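Local coordinates for exported protein (Bacteroides fragilis, PDB 4JX0) that is of unknown function but binds magnesium and joins an N-terminal BT_3987-like domain to a C-terminal beta-sandwich domain of the F5/F8 type C (discoidin) family, at residues 208-214 against 313-317; 195-201 against 226-232; 183-187 against 284-288; 235-241 against 291-297. One frame throughout, in Å; residues are numbered along the deposited sequence.

In the fold
All four contacts lie in the C-terminal beta-sandwich domain. Contact 1 is the metal site, where a loop is tied to strand 312-319 by magnesium through backbone and carboxylate oxygens. Contact 2 pairs the outermost strand of the five-stranded sheet with its neighbour; mainly apolar on the face of Phe197 and mixed on the other, it packs directly against contact 1. Contacts 3 and 4 share strand 283-294 of the other sheet: contact 3 lays a surface loop over a tyrosine, whereas contact 4 follows the strand to the corner where the chain passes into the five-stranded sheet. There Phe241 and Val297 meet in the interior, while Lys235 and Glu293 remain at the surface.

Contact 1 of 4, residues 208-214 against 313-317; sequences SLNDGNF and VNEVT. With MG (magnesium ion), chain D.
Leu209 and Val316 join the loop to the strand through the backbone: Val316 N donates to Leu209 O over 2.8 Å. A weaker bond runs from Asn314 ND2 to Phe214 O at 3.5 Å. A water bridges Ser208 OG and Val313 O, and Ser208 OG is also hydrogen-bonded to Lys205 O.

Metal coordination is the second kind of link. Magnesium takes the backbone oxygens of Ser208, Asn213 and Asn314, one carboxylate oxygen each from Asp211 and Glu315, and a water. Asn213 O lies 2.1 Å from the magnesium and Glu315 OE1 2.4 Å. The Glu315 side chain leaves with CG anti to the backbone N (chi1 -175°) and bends at chi2, which brings OE1 to the metal; its carboxylate is turned only 18° from that of Asp211. OE2 of Glu315 also accepts a hydrogen bond from Asn192. The magnesium charge probably offsets the repulsion among the five protein oxygens gathered around it.

Apolar contacts flank the site. Leu209 reaches Val313 with CD2, 3.9 Å from Val313 CG1, and its CB meets Val316 CG2. Phe214 CD2 lies 3.7 Å from Glu315 CG, the ring meeting it obliquely.

Six oxygen ligands, three of them main-chain carbonyls, clamp loop to strand in a cation site resembling the structural one, often calcium, of related F5/F8 type C beta-sandwich domains.

Contact 2 of 4, residues 195-201 against 226-232; sequences ISFKSDI and NYLTIIL
Asp200 and Tyr227 each place CG between the backbone N and the carbonyl carbon (chi1 59° and 62°), and these torsions lay the carboxylate over one face of the phenol ring. The two planes are only 13° apart, and Asp200 OD1 stands 3.6 Å above the ring, offset toward its rim. The same oxygen accepts the Tyr227 N-H at 3.1 Å, on its syn side but well out of the carboxylate plane, while Asp200 OD2 receives a weak bond from Asn226 ND2. One carboxylate thereby grips two successive residues. Asn226 OD1 accepts hydrogen bonds from the backbone N-H groups of Ser222 and Asn223. Arg298 makes a cation-pi contact with the same tyrosine.

Strand 196-199 is an outermost strand of the five-stranded antiparallel sheet of the beta-sandwich, pairing here with 227-232. Ser196 with Ile231 and Lys198 with Thr229 are hydrogen-bonded pairs; the shortest bonds, Ile231 N to Ser196 O and Thr229 N to Lys198 O, are both 2.8 Å.

Phe197 and Ile230, a non-hydrogen-bonded pair, lie side by side and point the same way, Phe197 CE2 being 3.9 Å from Ile230 CG1. CG2 of Ile195 lies over one face of the Phe197 ring, offset toward its rim, and also meets Ile230 CG2. Leu209 and Val316 pack against this apolar face. On the other face the aliphatic part of Lys198 crosses the end of Ile231, with Lys198 CG 3.5 Å from Ile231 CD1.

Contact 3 of 4, residues 183-187 against 284-288; sequences NKKIE and AYISF
Tyr285 carries the close-packed part of this contact, its ring lying beneath the backbone of Lys185. The CA of Lys185 stands 3.7 Å from the ring centroid and only 6° off the ring normal, a CH-pi contact placed squarely over the face. The tyrosine holds CG anti to the carbonyl carbon (chi1 -74°), which sends the ring out from the strand and under the loop. Beside the ring, Ile186 crosses at a slant and brings CD1 to 4.0 Å from Tyr285 CD1, while its CG1 lies near Ser287 OG.

Polar links hold the start of the loop. Asn183 OD1 accepts the Tyr285 N-H at 2.9 Å; the bond is nearly straight at hydrogen (170°), yet the donor stands above the carbonyl plane and not on a lone pair. A water takes the N-H of Asn183 and donates to Tyr285 O, so both backbone polar atoms of the tyrosine are engaged by the loop, one directly and one through water. ND2 of Asn183 makes a weak bond to Ile283 O.

The outer side is much looser. Lys185 runs extended alongside the tyrosine, pointing the same way, with CG 3.7 Å from Tyr285 OH. Lys184 is exposed, and its side chain leaves the backbone away from the strand; its backbone O meets Tyr285 CB.

In the fold, the loop between strands 179-180 and 190-191 crosses strand 284-288 on the side of Tyr285 and Ser287. Ile286 and Phe288 instead face strand 255-263 of the five-stranded sheet, and strand 235-244 pairs alongside through Ala284, Ile286 and Phe288.

Contact 4 of 4, residues 235-241 against 291-297; sequences KQSLKGF and PVECTKV
Phe241 and Val297 approach from opposite directions, and the valine meets the ring at its edge: CG2 lies near the ring plane, 3.7 Å from Phe241 CZ. CG1 of the same valine touches Phe241 CE1, so both methyl branches bear on this end of the ring. Phe241 extends from strand 235-244, while Val297 comes from beyond the corner at Thr295, where the chain leaves one sheet for the other.

Leu238 and Cys294 lie on one face of the strand pair, together with Gln236 and Val292. The sulfur takes the position between the backbone N and the carbonyl carbon (chi1 58°), and Leu238 CD1 reaches it at 3.9 Å. Leu232 and Phe191 also pack on this leucine.

Glu293 is on the other face with Ser237, and Lys235, at the end of the pairing, slants across it. The extended first part of the lysine (CG anti to the backbone N, chi1 172°) carries CG and CD across the carboxylate, CD 3.5 Å from Glu293 OE1; the bend at chi3 then turns CE and NZ. The charged ends form only a long salt bridge, NZ to OE1 4.0 Å. Nearby, Ser237 OG rests against Pro291 CB.

The backbones pair antiparallel, with Gln236-Cys294 and Leu238-Val292 as hydrogen-bonded pairs. Leu238 N to Val292 O is the shortest of their four bonds at 3.1 Å.

Chemically, the join rests on main-chain bonds and on apolar contact facing the sandwich interior, and the long ion pair at the exposed surface probably adds little to its hold.

Contact 1 of 4, residues 208-214 against 313-317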
# COMPACT_ATOMS: atom_id res chain seq x y z
N SER A 208 19.04 4.99 -26.68
CA SER A 208 18.69 3.63 -27.09
C SER A 208 17.17 3.36 -27.06
O SER A 208 16.73 2.37 -27.64
CB SER A 208 19.39 2.62 -26.18
OG SER A 208 18.87 2.67 -24.86
N LEU A 209 16.38 4.20 -26.36
CA LEU A 209 14.95 3.97 -26.23
C LEU A 209 14.18 4.31 -27.52
O LEU A 209 13.02 3.90 -27.62
CB LEU A 209 14.38 4.75 -25.04
CG LEU A 209 15.01 4.44 -23.67
CD1 LEU A 209 14.42 5.31 -22.61
CD2 LEU A 209 14.85 3.00 -23.29
N ASN A 210 14.79 5.02 -28.50
CA ASN A 210 14.13 5.31 -29.78
C ASN A 210 15.09 5.14 -30.98
O ASN A 210 14.86 5.72 -32.04
CB ASN A 210 13.46 6.70 -29.78
CG ASN A 210 14.38 7.88 -29.59
OD1 ASN A 210 15.54 7.75 -29.17
ND2 ASN A 210 13.85 9.07 -29.84
N ASP A 211 16.10 4.26 -30.85
CA ASP A 211 16.99 3.88 -31.96
C ASP A 211 16.24 2.77 -32.72
O ASP A 211 15.09 2.47 -32.39
CB ASP A 211 18.38 3.44 -31.44
CG ASP A 211 18.46 2.19 -30.57
OD1 ASP A 211 17.41 1.53 -30.37
OD2 ASP A 211 19.57 1.86 -30.09
N GLY A 212 16.85 2.13 -33.69
CA GLY A 212 16.14 1.05 -34.38
C GLY A 212 16.06 -0.26 -33.61
O GLY A 212 15.19 -1.08 -33.87
N ASN A 213 17.01 -0.47 -32.67
CA ASN A 213 17.19 -1.72 -31.93
C ASN A 213 16.17 -1.95 -30.83
O ASN A 213 16.01 -1.12 -29.94
CB ASN A 213 18.60 -1.77 -31.32
CG ASN A 213 19.13 -3.17 -31.20
OD1 ASN A 213 18.40 -4.10 -30.86
ND2 ASN A 213 20.42 -3.34 -31.43
N PHE A 214 15.52 -3.12 -30.88
CA PHE A 214 14.52 -3.58 -29.92
C PHE A 214 15.06 -4.61 -28.92
O PHE A 214 14.48 -4.74 -27.85
CB PHE A 214 13.34 -4.22 -30.66
CG PHE A 214 12.58 -3.28 -31.56
CD1 PHE A 214 12.98 -3.08 -32.87
CD2 PHE A 214 11.41 -2.67 -31.14
CE1 PHE A 214 12.26 -2.24 -33.72
CE2 PHE A 214 10.70 -1.83 -31.98
CZ PHE A 214 11.13 -1.61 -33.26
N VAL A 313 14.71 -1.64 -20.40
CA VAL A 313 13.81 -1.04 -21.38
C VAL A 313 14.72 -0.79 -22.57
O VAL A 313 15.65 0.01 -22.48
CB VAL A 313 13.00 0.18 -20.90
CG1 VAL A 313 12.03 0.64 -21.98
CG2 VAL A 313 12.21 -0.17 -19.63
N ASN A 314 14.57 -1.62 -23.61
CA ASN A 314 15.40 -1.63 -24.81
C ASN A 314 14.88 -0.70 -25.90
O ASN A 314 15.67 -0.28 -26.76
CB ASN A 314 15.45 -3.06 -25.36
CG ASN A 314 15.94 -4.08 -24.37
OD1 ASN A 314 16.52 -3.74 -23.34
ND2 ASN A 314 15.69 -5.35 -24.63
N GLU A 315 13.57 -0.41 -25.90
CA GLU A 315 12.92 0.44 -26.89
C GLU A 315 11.54 0.85 -26.36
O GLU A 315 10.88 0.02 -25.73
CB GLU A 315 12.80 -0.31 -28.22
CG GLU A 315 12.26 0.49 -29.39
CD GLU A 315 13.21 1.43 -30.09
OE1 GLU A 315 14.38 1.55 -29.67
OE2 GLU A 315 12.77 2.04 -31.09
N VAL A 316 11.11 2.10 -26.59
CA VAL A 316 9.80 2.61 -26.16
C VAL A 316 9.06 3.08 -27.40
O VAL A 316 9.62 3.86 -28.18
CB VAL A 316 9.92 3.75 -25.11
CG1 VAL A 316 8.55 4.28 -24.72
CG2 VAL A 316 10.68 3.28 -23.88
N THR A 317 7.81 2.62 -27.59
CA THR A 317 6.95 2.99 -28.72
C THR A 317 5.60 3.41 -28.18
O THR A 317 5.00 2.65 -27.44
CB THR A 317 6.82 1.82 -29.71
OG1 THR A 317 8.10 1.22 -29.93
CG2 THR A 317 6.19 2.22 -31.02
MG MG D . 16.29 0.51 -28.69
O HOH W 1 18.18 0.50 -23.63
O HOH W 2 18.08 -0.31 -27.78

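Contact 2 of 4, residues 195-201 against 226-232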
# COMPACT_ATOMS: atom_id res chain seq x y z
N ILE A 195 9.64 11.61 -29.68
CA ILE A 195 9.60 11.47 -28.22
C ILE A 195 10.99 11.77 -27.61
O ILE A 195 12.01 11.39 -28.19
CB ILE A 195 9.10 10.05 -27.81
CG1 ILE A 195 7.63 9.87 -28.22
CG2 ILE A 195 9.29 9.81 -26.30
CD1 ILE A 195 7.05 8.50 -27.90
N SER A 196 11.00 12.42 -26.44
CA SER A 196 12.21 12.71 -25.66
C SER A 196 12.08 11.95 -24.34
O SER A 196 10.95 11.66 -23.92
CB SER A 196 12.37 14.22 -25.42
OG SER A 196 11.68 15.00 -26.39
N PHE A 197 13.20 11.62 -23.70
CA PHE A 197 13.20 10.85 -22.45
C PHE A 197 14.02 11.52 -21.37
O PHE A 197 15.06 12.12 -21.64
CB PHE A 197 13.75 9.45 -22.69
CG PHE A 197 13.02 8.66 -23.75
CD1 PHE A 197 13.42 8.71 -25.07
CD2 PHE A 197 11.96 7.84 -23.41
CE1 PHE A 197 12.75 7.97 -26.05
CE2 PHE A 197 11.28 7.11 -24.39
CZ PHE A 197 11.68 7.19 -25.70
N LYS A 198 13.56 11.37 -20.12
CA LYS A 198 14.26 11.87 -18.94
C LYS A 198 14.24 10.77 -17.89
O LYS A 198 13.29 9.99 -17.83
CB LYS A 198 13.63 13.17 -18.41
CG LYS A 198 14.04 14.39 -19.23
CD LYS A 198 13.48 15.71 -18.69
CE LYS A 198 14.41 16.38 -17.69
NZ LYS A 198 13.89 17.70 -17.24
N SER A 199 15.31 10.67 -17.10
CA SER A 199 15.41 9.67 -16.04
C SER A 199 16.43 10.10 -14.99
O SER A 199 17.38 10.83 -15.29
CB SER A 199 15.81 8.32 -16.63
OG SER A 199 15.93 7.34 -15.61
N ASP A 200 16.25 9.63 -13.75
CA ASP A 200 17.19 9.93 -12.67
C ASP A 200 18.42 9.03 -12.73
O ASP A 200 19.42 9.35 -12.09
CB ASP A 200 16.53 9.80 -11.28
CG ASP A 200 15.97 8.44 -10.96
OD1 ASP A 200 15.56 7.73 -11.92
OD2 ASP A 200 15.93 8.09 -9.77
N ILE A 201 18.37 7.91 -13.49
CA ILE A 201 19.49 6.97 -13.62
C ILE A 201 19.85 6.80 -15.10
O ILE A 201 18.96 6.78 -15.96
CB ILE A 201 19.17 5.62 -12.94
CG1 ILE A 201 20.43 4.77 -12.80
CG2 ILE A 201 18.05 4.83 -13.68
CD1 ILE A 201 20.34 3.72 -11.76
N ASN A 226 13.81 4.63 -8.99
CA ASN A 226 14.12 5.10 -10.35
C ASN A 226 12.85 5.22 -11.17
O ASN A 226 11.87 4.52 -10.90
CB ASN A 226 15.08 4.16 -11.08
CG ASN A 226 16.42 3.94 -10.43
OD1 ASN A 226 16.85 2.80 -10.24
ND2 ASN A 226 17.13 5.00 -10.12
N TYR A 227 12.88 6.10 -12.17
CA TYR A 227 11.74 6.33 -13.06
C TYR A 227 12.21 6.56 -14.49
O TYR A 227 13.39 6.82 -14.74
CB TYR A 227 10.91 7.54 -12.58
CG TYR A 227 11.67 8.85 -12.57
CD1 TYR A 227 11.76 9.64 -13.71
CD2 TYR A 227 12.33 9.28 -11.42
CE1 TYR A 227 12.48 10.84 -13.71
CE2 TYR A 227 13.04 10.48 -11.41
CZ TYR A 227 13.12 11.25 -12.56
OH TYR A 227 13.82 12.44 -12.58
N LEU A 228 11.25 6.50 -15.43
CA LEU A 228 11.46 6.77 -16.84
C LEU A 228 10.34 7.67 -17.33
O LEU A 228 9.19 7.23 -17.30
CB LEU A 228 11.49 5.46 -17.63
CG LEU A 228 11.51 5.56 -19.16
CD1 LEU A 228 12.74 6.32 -19.66
CD2 LEU A 228 11.45 4.19 -19.78
N THR A 229 10.66 8.91 -17.75
CA THR A 229 9.66 9.86 -18.23
C THR A 229 9.67 9.92 -19.75
O THR A 229 10.73 10.03 -20.35
CB THR A 229 9.88 11.26 -17.66
OG1 THR A 229 10.15 11.17 -16.27
CG2 THR A 229 8.68 12.17 -17.85
N ILE A 230 8.48 9.85 -20.35
CA ILE A 230 8.25 9.96 -21.80
C ILE A 230 7.74 11.36 -22.00
O ILE A 230 6.73 11.71 -21.40
CB ILE A 230 7.23 8.89 -22.29
CG1 ILE A 230 7.90 7.51 -22.49
CG2 ILE A 230 6.54 9.32 -23.60
CD1 ILE A 230 8.51 6.94 -21.28
N ILE A 231 8.42 12.18 -22.83
CA ILE A 231 8.00 13.55 -23.07
C ILE A 231 7.58 13.69 -24.52
O ILE A 231 8.40 13.49 -25.41
CB ILE A 231 9.13 14.54 -22.70
CG1 ILE A 231 9.59 14.35 -21.23
CG2 ILE A 231 8.69 15.99 -22.92
CD1 ILE A 231 10.98 14.68 -20.99
N LEU A 232 6.30 14.03 -24.76
CA LEU A 232 5.75 14.21 -26.10
C LEU A 232 6.00 15.65 -26.58
O LEU A 232 6.10 16.54 -25.73
CB LEU A 232 4.24 13.92 -26.13
CG LEU A 232 3.79 12.61 -25.51
CD1 LEU A 232 2.29 12.48 -25.58
CD2 LEU A 232 4.44 11.42 -26.20

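Contact 3 of 4, residues 183-187 against 284-288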
# COMPACT_ATOMS: atom_id res chain seq x y z
N ASN A 183 -1.58 -7.39 -21.86
CA ASN A 183 -0.39 -7.52 -22.71
C ASN A 183 -0.76 -7.83 -24.17
O ASN A 183 0.12 -8.21 -24.95
CB ASN A 183 0.57 -8.57 -22.16
CG ASN A 183 2.00 -8.28 -22.51
OD1 ASN A 183 2.50 -7.21 -22.21
ND2 ASN A 183 2.68 -9.22 -23.16
N LYS A 184 -2.01 -7.57 -24.58
CA LYS A 184 -2.44 -7.77 -25.96
C LYS A 184 -1.79 -6.68 -26.80
O LYS A 184 -1.62 -5.56 -26.31
CB LYS A 184 -3.98 -7.72 -26.03
CG LYS A 184 -4.58 -7.99 -27.41
CD LYS A 184 -6.11 -8.00 -27.35
CE LYS A 184 -6.75 -8.12 -28.72
NZ LYS A 184 -8.23 -8.06 -28.64
N LYS A 185 -1.38 -7.01 -28.03
CA LYS A 185 -0.74 -6.06 -28.96
C LYS A 185 -1.63 -4.83 -29.14
O LYS A 185 -2.85 -4.98 -29.29
CB LYS A 185 -0.48 -6.75 -30.31
CG LYS A 185 0.24 -5.90 -31.35
CD LYS A 185 0.76 -6.76 -32.50
CE LYS A 185 1.54 -5.97 -33.52
NZ LYS A 185 2.07 -6.84 -34.61
N ILE A 186 -1.04 -3.63 -29.09
CA ILE A 186 -1.79 -2.39 -29.23
C ILE A 186 -2.08 -2.16 -30.69
O ILE A 186 -1.14 -2.13 -31.51
CB ILE A 186 -1.07 -1.17 -28.59
CG1 ILE A 186 -1.06 -1.31 -27.06
CG2 ILE A 186 -1.77 0.15 -28.99
CD1 ILE A 186 -0.03 -0.50 -26.37
N GLU A 187 -3.39 -1.90 -30.96
CA GLU A 187 -3.95 -1.58 -32.26
C GLU A 187 -4.12 -0.06 -32.35
O GLU A 187 -5.16 0.49 -32.00
CB GLU A 187 -5.30 -2.31 -32.49
CG GLU A 187 -5.24 -3.83 -32.38
CD GLU A 187 -4.19 -4.55 -33.21
OE1 GLU A 187 -3.85 -4.07 -34.31
OE2 GLU A 187 -3.75 -5.64 -32.77
N ALA A 284 6.44 -5.80 -23.69
CA ALA A 284 5.42 -5.41 -22.72
C ALA A 284 4.51 -4.37 -23.36
O ALA A 284 5.01 -3.34 -23.81
CB ALA A 284 6.06 -4.84 -21.46
N TYR A 285 3.19 -4.65 -23.44
CA TYR A 285 2.21 -3.72 -24.01
C TYR A 285 1.40 -3.13 -22.88
O TYR A 285 0.63 -3.86 -22.25
CB TYR A 285 1.29 -4.42 -25.02
CG TYR A 285 1.95 -4.73 -26.35
CD1 TYR A 285 2.14 -3.73 -27.30
CD2 TYR A 285 2.33 -6.02 -26.67
CE1 TYR A 285 2.71 -4.02 -28.54
CE2 TYR A 285 2.89 -6.32 -27.91
CZ TYR A 285 3.08 -5.32 -28.84
OH TYR A 285 3.71 -5.63 -30.01
N ILE A 286 1.61 -1.84 -22.58
CA ILE A 286 0.89 -1.13 -21.52
C ILE A 286 -0.21 -0.35 -22.21
O ILE A 286 0.11 0.50 -23.03
CB ILE A 286 1.86 -0.22 -20.72
CG1 ILE A 286 3.09 -1.04 -20.24
CG2 ILE A 286 1.13 0.45 -19.55
CD1 ILE A 286 4.12 -0.29 -19.58
N SER A 287 -1.50 -0.65 -21.93
CA SER A 287 -2.62 0.01 -22.61
C SER A 287 -3.51 0.78 -21.68
O SER A 287 -3.85 0.29 -20.61
CB SER A 287 -3.49 -1.02 -23.33
OG SER A 287 -2.80 -1.68 -24.38
N PHE A 288 -3.97 1.96 -22.13
CA PHE A 288 -4.94 2.75 -21.41
C PHE A 288 -6.34 2.22 -21.74
O PHE A 288 -6.66 2.10 -22.93
CB PHE A 288 -4.84 4.24 -21.78
CG PHE A 288 -3.60 4.94 -21.26
CD1 PHE A 288 -3.43 5.17 -19.90
CD2 PHE A 288 -2.66 5.47 -22.13
CE1 PHE A 288 -2.31 5.85 -19.42
CE2 PHE A 288 -1.54 6.15 -21.65
CZ PHE A 288 -1.37 6.34 -20.30
O HOH W 3 -1.90 -4.67 -21.97

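Contact 4 of 4, residues 235-241 against 291-297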
# COMPACT_ATOMS: atom_id res chain seq x y z
N LYS A 235 0.53 18.15 -26.59
CA LYS A 235 -0.62 17.43 -26.04
C LYS A 235 -1.20 16.50 -27.11
O LYS A 235 -1.42 16.96 -28.23
CB LYS A 235 -1.68 18.46 -25.59
CG LYS A 235 -3.04 17.89 -25.17
CD LYS A 235 -3.97 18.99 -24.65
CE LYS A 235 -4.54 19.88 -25.74
NZ LYS A 235 -5.62 20.76 -25.22
N GLN A 236 -1.44 15.23 -26.78
CA GLN A 236 -2.04 14.30 -27.73
C GLN A 236 -2.61 13.08 -27.03
O GLN A 236 -2.10 12.65 -26.00
CB GLN A 236 -1.06 13.87 -28.84
CG GLN A 236 0.26 13.31 -28.36
CD GLN A 236 1.27 13.32 -29.47
OE1 GLN A 236 1.50 12.31 -30.14
NE2 GLN A 236 1.88 14.47 -29.73
N SER A 237 -3.70 12.53 -27.59
CA SER A 237 -4.42 11.39 -27.04
C SER A 237 -3.69 10.08 -27.34
O SER A 237 -3.62 9.68 -28.50
CB SER A 237 -5.84 11.35 -27.60
OG SER A 237 -6.58 10.28 -27.05
N LEU A 238 -3.16 9.41 -26.28
CA LEU A 238 -2.42 8.15 -26.42
C LEU A 238 -3.25 6.93 -26.00
O LEU A 238 -3.95 6.97 -25.00
CB LEU A 238 -1.15 8.17 -25.57
CG LEU A 238 -0.09 9.20 -25.92
CD1 LEU A 238 1.12 8.99 -25.07
CD2 LEU A 238 0.32 9.12 -27.38
N LYS A 239 -3.08 5.84 -26.76
CA LYS A 239 -3.75 4.56 -26.54
C LYS A 239 -2.94 3.66 -25.59
O LYS A 239 -3.54 2.84 -24.89
CB LYS A 239 -3.96 3.84 -27.89
CG LYS A 239 -4.94 4.56 -28.82
CD LYS A 239 -5.23 3.75 -30.07
CE LYS A 239 -6.41 4.27 -30.85
NZ LYS A 239 -6.38 3.86 -32.28
N GLY A 240 -1.61 3.80 -25.60
CA GLY A 240 -0.71 3.02 -24.76
C GLY A 240 0.73 3.02 -25.22
O GLY A 240 1.12 3.88 -26.02
N PHE A 241 1.53 2.05 -24.73
CA PHE A 241 2.95 1.92 -25.07
C PHE A 241 3.40 0.48 -25.25
O PHE A 241 2.81 -0.42 -24.67
CB PHE A 241 3.83 2.53 -23.96
CG PHE A 241 3.58 3.99 -23.71
CD1 PHE A 241 2.59 4.40 -22.82
CD2 PHE A 241 4.29 4.96 -24.39
CE1 PHE A 241 2.34 5.76 -22.61
CE2 PHE A 241 4.03 6.31 -24.19
CZ PHE A 241 3.06 6.70 -23.30
N PRO A 291 -8.36 6.02 -23.78
CA PRO A 291 -7.23 6.88 -24.20
C PRO A 291 -7.20 8.22 -23.46
O PRO A 291 -8.26 8.77 -23.13
CB PRO A 291 -7.46 7.07 -25.70
CG PRO A 291 -8.29 5.91 -26.11
CD PRO A 291 -9.15 5.57 -24.94
N VAL A 292 -5.99 8.74 -23.17
CA VAL A 292 -5.82 9.95 -22.36
C VAL A 292 -4.98 11.01 -23.07
O VAL A 292 -3.91 10.71 -23.59
CB VAL A 292 -5.22 9.59 -20.96
CG1 VAL A 292 -3.99 8.69 -21.07
CG2 VAL A 292 -4.89 10.85 -20.16
N GLU A 293 -5.46 12.28 -23.02
CA GLU A 293 -4.70 13.42 -23.55
C GLU A 293 -3.64 13.78 -22.53
O GLU A 293 -3.98 14.03 -21.37
CB GLU A 293 -5.60 14.65 -23.85
CG GLU A 293 -6.01 14.78 -25.30
CD GLU A 293 -6.27 16.21 -25.76
OE1 GLU A 293 -6.80 17.00 -24.95
OE2 GLU A 293 -5.95 16.52 -26.92
N CYS A 294 -2.37 13.77 -22.94
CA CYS A 294 -1.28 14.05 -22.02
C CYS A 294 -0.08 14.66 -22.73
O CYS A 294 0.06 14.55 -23.95
CB CYS A 294 -0.89 12.78 -21.28
SG CYS A 294 -0.39 11.40 -22.35
N THR A 295 0.78 15.29 -21.93
CA THR A 295 2.03 15.92 -22.37
C THR A 295 3.21 15.00 -22.06
O THR A 295 4.15 14.92 -22.85
CB THR A 295 2.18 17.28 -21.69
OG1 THR A 295 1.99 17.13 -20.28
CG2 THR A 295 1.18 18.29 -22.22
N LYS A 296 3.16 14.32 -20.89
CA LYS A 296 4.19 13.38 -20.45
C LYS A 296 3.57 12.16 -19.75
O LYS A 296 2.48 12.25 -19.20
CB LYS A 296 5.17 14.04 -19.46
CG LYS A 296 5.81 15.33 -19.91
CD LYS A 296 6.73 15.87 -18.82
CE LYS A 296 7.26 17.25 -19.12
NZ LYS A 296 7.77 17.91 -17.89
N VAL A 297 4.32 11.05 -19.73
CA VAL A 297 3.95 9.81 -19.03
C VAL A 297 5.22 9.34 -18.30
O VAL A 297 6.29 9.36 -18.89
CB VAL A 297 3.39 8.72 -19.98
CG1 VAL A 297 3.08 7.43 -19.22
CG2 VAL A 297 2.14 9.23 -20.69